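Local atomic coordinates of D-alanyl transferase DltD (Enterococcus faecalis, PDB entry 6O93), a protein that probably takes part in transferring D-alanine onto lipoteichoic acid during biogenesis of the Gram-positive cell wall. Residues 39-47 against 83-94; 131-142 against 163-173. All coordinates share one frame; numbering follows the deposited sequence.

Contact 1: residues 39-47 against 83-94. With NA (sodium ion), chain K; PO4 (phosphate ion), chain F.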
loop_
_atom_site.group_PDB
_atom_site.type_symbol
_atom_site.label_atom_id
_atom_site.label_comp_id
_atom_site.label_asym_id
_atom_site.label_seq_id
_atom_site.Cartn_x
_atom_site.Cartn_y
_atom_site.Cartn_z
ATOM N N LYS A 39 0.993 10.865 -15.409
ATOM C CA LYS A 39 0.066 9.934 -16.033
ATOM C C LYS A 39 -0.197 8.698 -15.187
ATOM O O LYS A 39 -1.221 8.035 -15.389
ATOM C CB LYS A 39 0.602 9.497 -17.400
ATOM C CG LYS A 39 0.736 10.633 -18.402
ATOM C CD LYS A 39 1.267 10.137 -19.739
ATOM C CE LYS A 39 1.273 11.245 -20.781
ATOM N NZ LYS A 39 1.805 10.773 -22.091
ATOM N N TYR A 40 0.690 8.374 -14.250
ATOM C CA TYR A 40 0.568 7.178 -13.427
ATOM C C TYR A 40 0.242 7.582 -11.996
ATOM O O TYR A 40 1.003 8.325 -11.364
ATOM C CB TYR A 40 1.851 6.345 -13.489
ATOM C CG TYR A 40 2.049 5.675 -14.831
ATOM C CD1 TYR A 40 1.398 4.489 -15.137
ATOM C CD2 TYR A 40 2.874 6.238 -15.799
ATOM C CE1 TYR A 40 1.563 3.877 -16.365
ATOM C CE2 TYR A 40 3.048 5.630 -17.032
ATOM C CZ TYR A 40 2.389 4.449 -17.310
ATOM O OH TYR A 40 2.550 3.838 -18.533
ATOM N N VAL A 41 -0.885 7.088 -11.492
ATOM C CA VAL A 41 -1.320 7.356 -10.123
ATOM C C VAL A 41 -0.775 6.235 -9.241
ATOM O O VAL A 41 -1.172 5.072 -9.426
ATOM C CB VAL A 41 -2.850 7.437 -10.029
ATOM C CG1 VAL A 41 -3.285 7.763 -8.606
ATOM C CG2 VAL A 41 -3.393 8.472 -11.004
ATOM N N PRO A 42 0.124 6.521 -8.297
ATOM C CA PRO A 42 0.647 5.443 -7.447
ATOM C C PRO A 42 -0.447 4.873 -6.557
ATOM O O PRO A 42 -1.169 5.611 -5.882
ATOM C CB PRO A 42 1.746 6.131 -6.628
ATOM C CG PRO A 42 1.353 7.568 -6.603
ATOM C CD PRO A 42 0.688 7.833 -7.928
ATOM N N PHE A 43 -0.569 3.548 -6.574
ATOM C CA PHE A 43 -1.466 2.806 -5.691
ATOM C C PHE A 43 -0.598 2.152 -4.623
ATOM O O PHE A 43 0.017 1.111 -4.869
ATOM C CB PHE A 43 -2.259 1.748 -6.454
ATOM C CG PHE A 43 -3.489 2.268 -7.139
ATOM C CD1 PHE A 43 -3.464 3.460 -7.842
ATOM C CD2 PHE A 43 -4.666 1.539 -7.109
ATOM C CE1 PHE A 43 -4.597 3.924 -8.484
ATOM C CE2 PHE A 43 -5.800 1.996 -7.750
ATOM C CZ PHE A 43 -5.765 3.191 -8.439
ATOM N N PHE A 44 -0.550 2.761 -3.440
ATOM C CA PHE A 44 0.171 2.183 -2.314
ATOM C C PHE A 44 -0.722 1.164 -1.615
ATOM O O PHE A 44 -1.822 1.500 -1.162
ATOM C CB PHE A 44 0.606 3.273 -1.337
ATOM C CG PHE A 44 1.441 4.355 -1.964
ATOM C CD1 PHE A 44 2.786 4.146 -2.229
ATOM C CD2 PHE A 44 0.882 5.583 -2.283
ATOM C CE1 PHE A 44 3.557 5.142 -2.803
ATOM C CE2 PHE A 44 1.650 6.583 -2.855
ATOM C CZ PHE A 44 2.989 6.362 -3.118
ATOM N N GLY A 45 -0.253 -0.078 -1.531
ATOM C CA GLY A 45 -1.012 -1.134 -0.888
ATOM C C GLY A 45 -0.158 -2.352 -0.601
ATOM O O GLY A 45 1.052 -2.230 -0.394
ATOM N N SER A 46 -0.776 -3.534 -0.588
ATOM C CA SER A 46 -0.038 -4.771 -0.366
ATOM C C SER A 46 -0.573 -5.872 -1.282
ATOM O O SER A 46 -0.807 -5.622 -2.469
ATOM C CB SER A 46 -0.093 -5.158 1.118
ATOM O OG SER A 46 -1.416 -5.162 1.624
ATOM N N SER A 47 -0.765 -7.091 -0.761
ATOM C CA SER A 47 -1.018 -8.236 -1.632
ATOM C C SER A 47 -2.339 -8.130 -2.387
ATOM O O SER A 47 -2.498 -8.785 -3.424
ATOM C CB SER A 47 -0.994 -9.535 -0.822
ATOM O OG SER A 47 -1.991 -9.545 0.186
ATOM N N GLN A 83 6.181 1.822 3.039
ATOM C CA GLN A 83 5.595 2.757 2.084
ATOM C C GLN A 83 6.012 4.193 2.372
ATOM O O GLN A 83 6.176 4.987 1.438
ATOM C CB GLN A 83 4.072 2.630 2.100
ATOM C CG GLN A 83 3.551 1.267 1.660
ATOM C CD GLN A 83 3.756 1.011 0.178
ATOM O OE1 GLN A 83 4.511 1.716 -0.487
ATOM N NE2 GLN A 83 3.074 -0.002 -0.347
ATOM N N ALA A 84 6.185 4.547 3.646
ATOM C CA ALA A 84 6.628 5.898 3.978
ATOM C C ALA A 84 7.965 6.213 3.317
ATOM O O ALA A 84 8.188 7.336 2.850
ATOM C CB ALA A 84 6.721 6.063 5.495
ATOM N N MET A 85 8.865 5.230 3.258
ATOM C CA MET A 85 10.151 5.444 2.606
ATOM C C MET A 85 10.017 5.429 1.088
ATOM O O MET A 85 10.746 6.153 0.398
ATOM C CB MET A 85 11.153 4.382 3.065
ATOM C CG MET A 85 12.589 4.655 2.636
ATOM S SD MET A 85 13.265 6.184 3.333
ATOM C CE MET A 85 13.257 5.794 5.085
ATOM N N VAL A 86 9.098 4.622 0.557
ATOM C CA VAL A 86 8.800 4.660 -0.873
ATOM C C VAL A 86 8.323 6.051 -1.268
ATOM O O VAL A 86 8.765 6.619 -2.274
ATOM C CB VAL A 86 7.755 3.587 -1.229
ATOM C CG1 VAL A 86 7.268 3.761 -2.665
ATOM C CG2 VAL A 86 8.328 2.195 -1.019
ATOM N N ILE A 87 7.409 6.619 -0.478
ATOM C CA ILE A 87 6.881 7.948 -0.770
ATOM C C ILE A 87 7.988 8.990 -0.681
ATOM O O ILE A 87 8.153 9.827 -1.576
ATOM C CB ILE A 87 5.720 8.283 0.183
ATOM C CG1 ILE A 87 4.539 7.346 -0.070
ATOM C CG2 ILE A 87 5.303 9.738 0.022
ATOM C CD1 ILE A 87 3.520 7.323 1.052
ATOM N N HIS A 88 8.761 8.956 0.408
ATOM C CA HIS A 88 9.831 9.934 0.581
ATOM C C HIS A 88 10.822 9.879 -0.574
ATOM O O HIS A 88 11.307 10.919 -1.036
ATOM C CB HIS A 88 10.549 9.698 1.910
ATOM C CG HIS A 88 11.664 10.663 2.167
ATOM N ND1 HIS A 88 11.475 11.861 2.824
ATOM C CD2 HIS A 88 12.977 10.616 1.841
ATOM C CE1 HIS A 88 12.626 12.505 2.899
ATOM N NE2 HIS A 88 13.553 11.772 2.309
ATOM N N SER A 89 11.133 8.676 -1.060
ATOM C CA SER A 89 12.126 8.530 -2.117
ATOM C C SER A 89 11.651 9.100 -3.445
ATOM O O SER A 89 12.478 9.341 -4.329
ATOM C CB SER A 89 12.496 7.056 -2.295
ATOM O OG SER A 89 11.412 6.318 -2.823
ATOM N N MET A 90 10.344 9.320 -3.607
ATOM C CA MET A 90 9.852 9.922 -4.841
ATOM C C MET A 90 10.198 11.402 -4.919
ATOM O O MET A 90 10.304 11.954 -6.021
ATOM C CB MET A 90 8.341 9.724 -4.955
ATOM C CG MET A 90 7.937 8.285 -5.191
ATOM S SD MET A 90 6.154 8.063 -5.282
ATOM C CE MET A 90 6.067 6.329 -5.715
ATOM N N GLY A 91 10.382 12.056 -3.776
ATOM C CA GLY A 91 10.753 13.459 -3.782
ATOM C C GLY A 91 9.724 14.304 -4.505
ATOM O O GLY A 91 8.511 14.121 -4.354
ATOM N N ASP A 92 10.214 15.244 -5.315
ATOM C CA ASP A 92 9.327 16.138 -6.048
ATOM C C ASP A 92 8.536 15.427 -7.138
ATOM O O ASP A 92 7.630 16.037 -7.711
ATOM C CB ASP A 92 10.136 17.283 -6.658
ATOM C CG ASP A 92 10.733 18.199 -5.606
ATOM O OD1 ASP A 92 10.093 18.391 -4.550
ATOM O OD2 ASP A 92 11.842 18.727 -5.834
ATOM N N ALA A 93 8.847 14.162 -7.433
ATOM C CA ALA A 93 8.089 13.434 -8.446
ATOM C C ALA A 93 6.617 13.331 -8.067
ATOM O O ALA A 93 5.737 13.409 -8.934
ATOM C CB ALA A 93 8.688 12.041 -8.649
ATOM N N ILE A 94 6.327 13.151 -6.775
ATOM C CA ILE A 94 4.951 13.017 -6.303
ATOM C C ILE A 94 4.364 14.338 -5.824
ATOM O O ILE A 94 3.161 14.394 -5.519
ATOM C CB ILE A 94 4.861 11.964 -5.175
ATOM C CG1 ILE A 94 3.405 11.545 -4.946
ATOM C CG2 ILE A 94 5.469 12.505 -3.885
ATOM C CD1 ILE A 94 3.248 10.367 -4.014
HETATM NA NA NA K . -3.562 -6.931 2.023
HETATM P P PO4 F . -0.492 -8.276 3.491
HETATM O O1 PO4 F . 0.706 -7.420 3.829
HETATM O O2 PO4 F . -1.643 -7.909 4.399
HETATM O O3 PO4 F . -0.146 -9.734 3.680
HETATM O O4 PO4 F . -0.893 -8.045 2.054
#
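The carbonyl oxygen of G45 is gripped from two quarters, by the hydroxyl of T78 and the side-chain amide of Q83. The Q83 bond, NE2 to G45 O at 3.0 Å, is weak because its N-H is bent to 128°; the same NE2 also donates to L73 O, so a long, bent glutamine suits a place between the carbonyls of G45 and L73. Its buried OE1, without a polar partner, lies at the edge of the F44 ring, 3.5 Å from CD1, with amide and ring planes nearly perpendicular. Apolar groups of 83-94 meet other parts of the ring: I87 covers one face in a CH-pi contact, CG1 3.9 Å from the centroid, V86 CG1 and I94 CD1 meet the edge, and the extended, unbranched M90 brings CE obliquely to 4.0 Å from F44 CE1. P42 continues the apolar seam toward M90 and I94. Past the strand, S46 OG binds sodium at 2.8 Å, with E48 and S104, while S47 holds O4 of a phosphate, probably from the crystallisation liquor, through N at 3.0 Å and OG at 2.6 Å. S47 OG is hydrogen-bonded to H349, consistent with a serine-histidine pair as in SGNH hydrolases, the serine following a parallel strand backed by a helix.

Contact 2: residues 131-142 against 163-173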
loop_
_atom_site.group_PDB
_atom_site.type_symbol
_atom_site.label_atom_id
_atom_site.label_comp_id
_atom_site.label_asym_id
_atom_site.label_seq_id
_atom_site.Cartn_x
_atom_site.Cartn_y
_atom_site.Cartn_z
ATOM N N LEU A 131 18.931 9.741 4.320
ATOM C CA LEU A 131 19.887 10.287 5.279
ATOM C C LEU A 131 20.910 11.195 4.610
ATOM O O LEU A 131 21.351 12.178 5.217
ATOM C CB LEU A 131 20.593 9.153 6.020
ATOM C CG LEU A 131 19.682 8.292 6.899
ATOM C CD1 LEU A 131 20.417 7.062 7.390
ATOM C CD2 LEU A 131 19.152 9.103 8.072
ATOM N N ALA A 132 21.292 10.896 3.366
ATOM C CA ALA A 132 22.296 11.707 2.686
ATOM C C ALA A 132 21.786 13.118 2.416
ATOM O O ALA A 132 22.554 14.084 2.487
ATOM C CB ALA A 132 22.717 11.033 1.379
ATOM N N ASN A 133 20.496 13.257 2.111
ATOM C CA ASN A 133 19.914 14.540 1.740
ATOM C C ASN A 133 19.264 15.259 2.914
ATOM O O ASN A 133 18.635 16.302 2.716
ATOM C CB ASN A 133 18.883 14.345 0.627
ATOM C CG ASN A 133 19.488 13.750 -0.626
ATOM O OD1 ASN A 133 20.640 14.018 -0.960
ATOM N ND2 ASN A 133 18.713 12.935 -1.326
ATOM N N LEU A 134 19.401 14.735 4.126
ATOM C CA LEU A 134 18.755 15.337 5.284
ATOM C C LEU A 134 19.492 16.609 5.691
ATOM O O LEU A 134 20.665 16.558 6.077
ATOM C CB LEU A 134 18.723 14.334 6.433
ATOM C CG LEU A 134 17.635 14.502 7.492
ATOM C CD1 LEU A 134 16.253 14.487 6.859
ATOM C CD2 LEU A 134 17.759 13.400 8.529
ATOM N N THR A 135 18.804 17.752 5.598
ATOM C CA THR A 135 19.369 19.037 5.991
ATOM C C THR A 135 18.653 19.689 7.162
ATOM O O THR A 135 19.265 20.518 7.846
ATOM C CB THR A 135 19.355 20.024 4.809
ATOM O OG1 THR A 135 18.014 20.190 4.327
ATOM C CG2 THR A 135 20.245 19.525 3.681
ATOM N N GLU A 136 17.389 19.355 7.406
ATOM C CA GLU A 136 16.659 19.859 8.560
ATOM C C GLU A 136 15.898 18.703 9.187
ATOM O O GLU A 136 15.252 17.924 8.478
ATOM C CB GLU A 136 15.697 20.988 8.174
ATOM C CG GLU A 136 14.945 21.579 9.357
ATOM C CD GLU A 136 14.246 22.883 9.018
ATOM O OE1 GLU A 136 14.231 23.263 7.827
ATOM O OE2 GLU A 136 13.718 23.532 9.947
ATOM N N LEU A 137 15.974 18.596 10.508
ATOM C CA LEU A 137 15.414 17.463 11.227
ATOM C C LEU A 137 13.961 17.736 11.595
ATOM O O LEU A 137 13.633 18.814 12.101
ATOM C CB LEU A 137 16.236 17.183 12.485
ATOM C CG LEU A 137 16.025 15.832 13.162
ATOM C CD1 LEU A 137 16.426 14.696 12.232
ATOM C CD2 LEU A 137 16.817 15.775 14.458
ATOM N N THR A 138 13.097 16.759 11.340
ATOM C CA THR A 138 11.696 16.826 11.722
ATOM C C THR A 138 11.375 15.687 12.681
ATOM O O THR A 138 12.130 14.717 12.802
ATOM C CB THR A 138 10.770 16.738 10.501
ATOM O OG1 THR A 138 10.850 15.425 9.931
ATOM C CG2 THR A 138 11.158 17.772 9.452
ATOM N N SER A 139 10.236 15.816 13.366
ATOM C CA SER A 139 9.781 14.745 14.247
ATOM C C SER A 139 9.576 13.451 13.471
ATOM O O SER A 139 9.859 12.360 13.981
ATOM C CB SER A 139 8.488 15.156 14.952
ATOM O OG SER A 139 8.744 16.119 15.959
ATOM N N GLY A 140 9.083 13.551 12.236
ATOM C CA GLY A 140 8.928 12.363 11.414
ATOM C C GLY A 140 10.244 11.651 11.169
ATOM O O GLY A 140 10.308 10.420 11.195
ATOM N N ASP A 141 11.312 12.414 10.925
ATOM C CA ASP A 141 12.625 11.807 10.735
ATOM C C ASP A 141 13.068 11.065 11.986
ATOM O O ASP A 141 13.673 9.988 11.899
ATOM C CB ASP A 141 13.651 12.876 10.365
ATOM C CG ASP A 141 13.401 13.473 9.001
ATOM O OD1 ASP A 141 13.079 12.710 8.068
ATOM O OD2 ASP A 141 13.523 14.706 8.862
ATOM N N GLN A 142 12.776 11.626 13.160
ATOM C CA GLN A 142 13.164 10.977 14.407
ATOM C C GLN A 142 12.321 9.737 14.665
ATOM O O GLN A 142 12.823 8.742 15.201
ATOM C CB GLN A 142 13.045 11.962 15.568
ATOM C CG GLN A 142 13.878 13.218 15.384
ATOM C CD GLN A 142 13.883 14.101 16.613
ATOM O OE1 GLN A 142 13.013 14.958 16.782
ATOM N NE2 GLN A 142 14.868 13.898 17.481
ATOM N N THR A 163 24.123 6.511 12.907
ATOM C CA THR A 163 23.458 7.699 12.382
ATOM C C THR A 163 22.052 7.840 12.952
ATOM O O THR A 163 21.635 8.941 13.330
ATOM C CB THR A 163 23.415 7.638 10.855
ATOM O OG1 THR A 163 24.748 7.535 10.339
ATOM C CG2 THR A 163 22.741 8.884 10.285
ATOM N N LEU A 164 21.303 6.737 13.025
ATOM C CA LEU A 164 19.945 6.804 13.555
ATOM C C LEU A 164 19.941 7.189 15.028
ATOM O O LEU A 164 18.983 7.813 15.503
ATOM C CB LEU A 164 19.233 5.466 13.351
ATOM C CG LEU A 164 19.062 5.028 11.895
ATOM C CD1 LEU A 164 18.325 3.703 11.822
ATOM C CD2 LEU A 164 18.340 6.096 11.084
ATOM N N ALA A 165 20.993 6.830 15.766
ATOM C CA ALA A 165 21.082 7.234 17.165
ATOM C C ALA A 165 21.182 8.748 17.292
ATOM O O ALA A 165 20.554 9.346 18.175
ATOM C CB ALA A 165 22.281 6.560 17.833
ATOM N N ASN A 166 21.967 9.387 16.422
ATOM C CA ASN A 166 22.085 10.840 16.466
ATOM C C ASN A 166 20.766 11.512 16.106
ATOM O O ASN A 166 20.387 12.515 16.722
ATOM C CB ASN A 166 23.199 11.306 15.529
ATOM C CG ASN A 166 24.562 10.783 15.940
ATOM O OD1 ASN A 166 24.773 10.399 17.091
ATOM N ND2 ASN A 166 25.497 10.770 14.997
ATOM N N LEU A 167 20.052 10.978 15.112
ATOM C CA LEU A 167 18.754 11.538 14.752
ATOM C C LEU A 167 17.813 11.548 15.949
ATOM O O LEU A 167 17.152 12.555 16.229
ATOM C CB LEU A 167 18.138 10.746 13.599
ATOM C CG LEU A 167 18.303 11.341 12.199
ATOM C CD1 LEU A 167 19.764 11.337 11.767
ATOM C CD2 LEU A 167 17.440 10.578 11.209
ATOM N N GLN A 168 17.735 10.424 16.667
ATOM C CA GLN A 168 16.871 10.361 17.840
ATOM C C GLN A 168 17.299 11.368 18.896
ATOM O O GLN A 168 16.460 11.873 19.650
ATOM C CB GLN A 168 16.872 8.948 18.420
ATOM C CG GLN A 168 16.251 7.907 17.502
ATOM C CD GLN A 168 16.392 6.498 18.040
ATOM O OE1 GLN A 168 15.610 6.061 18.885
ATOM N NE2 GLN A 168 17.399 5.779 17.555
ATOM N N ALA A 169 18.591 11.678 18.963
ATOM C CA ALA A 169 19.088 12.672 19.903
ATOM C C ALA A 169 18.902 14.100 19.406
ATOM O O ALA A 169 19.329 15.036 20.090
ATOM C CB ALA A 169 20.567 12.416 20.199
ATOM N N GLY A 170 18.279 14.289 18.245
ATOM C CA GLY A 170 18.046 15.616 17.715
ATOM C C GLY A 170 19.174 16.182 16.886
ATOM O O GLY A 170 19.242 17.404 16.715
ATOM N N GLN A 171 20.058 15.338 16.362
ATOM C CA GLN A 171 21.218 15.777 15.601
ATOM C C GLN A 171 21.141 15.244 14.179
ATOM O O GLN A 171 20.681 14.123 13.949
ATOM C CB GLN A 171 22.518 15.303 16.260
ATOM C CG GLN A 171 22.746 15.863 17.656
ATOM C CD GLN A 171 22.921 17.369 17.659
ATOM O OE1 GLN A 171 23.459 17.947 16.712
ATOM N NE2 GLN A 171 22.462 18.017 18.726
ATOM N N LEU A 172 21.595 16.056 13.227
ATOM C CA LEU A 172 21.677 15.620 11.846
ATOM C C LEU A 172 22.798 14.595 11.688
ATOM O O LEU A 172 23.663 14.466 12.558
ATOM C CB LEU A 172 21.929 16.810 10.923
ATOM C CG LEU A 172 20.788 17.817 10.777
ATOM C CD1 LEU A 172 21.249 19.026 9.982
ATOM C CD2 LEU A 172 19.580 17.171 10.117
ATOM N N PRO A 173 22.802 13.849 10.584
ATOM C CA PRO A 173 23.906 12.915 10.341
ATOM C C PRO A 173 25.239 13.644 10.301
ATOM O O PRO A 173 25.370 14.706 9.688
ATOM C CB PRO A 173 23.561 12.297 8.981
ATOM C CG PRO A 173 22.096 12.491 8.831
ATOM C CD PRO A 173 21.786 13.786 9.520
#
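L134 and L137 both turn CG anti to the backbone N (chi1 -155° and -165°), which sends their branched ends across to the 163-173 segment. L134 CD2 meets L167 CD2 tip to tip at 3.9 Å, and L131 CD2 reaches the same methyl at 3.9 Å along an oblique crossing. Leucine suits these places because its two methyls can touch different partners: L137 CD1 packs on L167 CG, whereas L137 CD2 rests against the backbone of G170, 3.4 Å from its C. L172 reaches back over the loop, CD1 lying 3.3 Å from T135 O, and the ring of P173 packs against the end of helix 124-132, CG 3.7 Å from L131 O. Q142 NE2 donates to L167 O, 2.9 Å and 149° at the hydrogen, in the carbonyl plane of L167 though tilted from the plane of Q142's own amide. Bonds from G170 N to L167 O and Q171 N to N166 O make a Schellman motif, and the positive phi of G170 suits glycine. Within 131-142, T138 and D141 form a capping box at the start of the helix that carries Q142, and D141 OD1 takes the indole N-H of W130. The chemistry implies largely hydrophobic cohesion, with the amide of Q142 tying one helix's first turn to the carbonyl end of another.

In the fold
Contact 1 lies deep in the chain, its centre about 9 Å from the centre of the whole, whereas contact 2 sits at the periphery, about 25 Å out. Their centres are about 22 Å apart and their nearest atoms about 5 Å, without touching. W130, on helix 124-132, joins the two regions: its ring meets H88 of the 83-94 segment edge-to-face, and L164 and L167 pack on it. M85 and S89 also touch that helix. Contact 2, between helix ends and the loops that follow or precede them, is thus reached from contact 1 through helix 124-132, while the sodium and phosphate lie beyond the C-terminal end of strand 40-44.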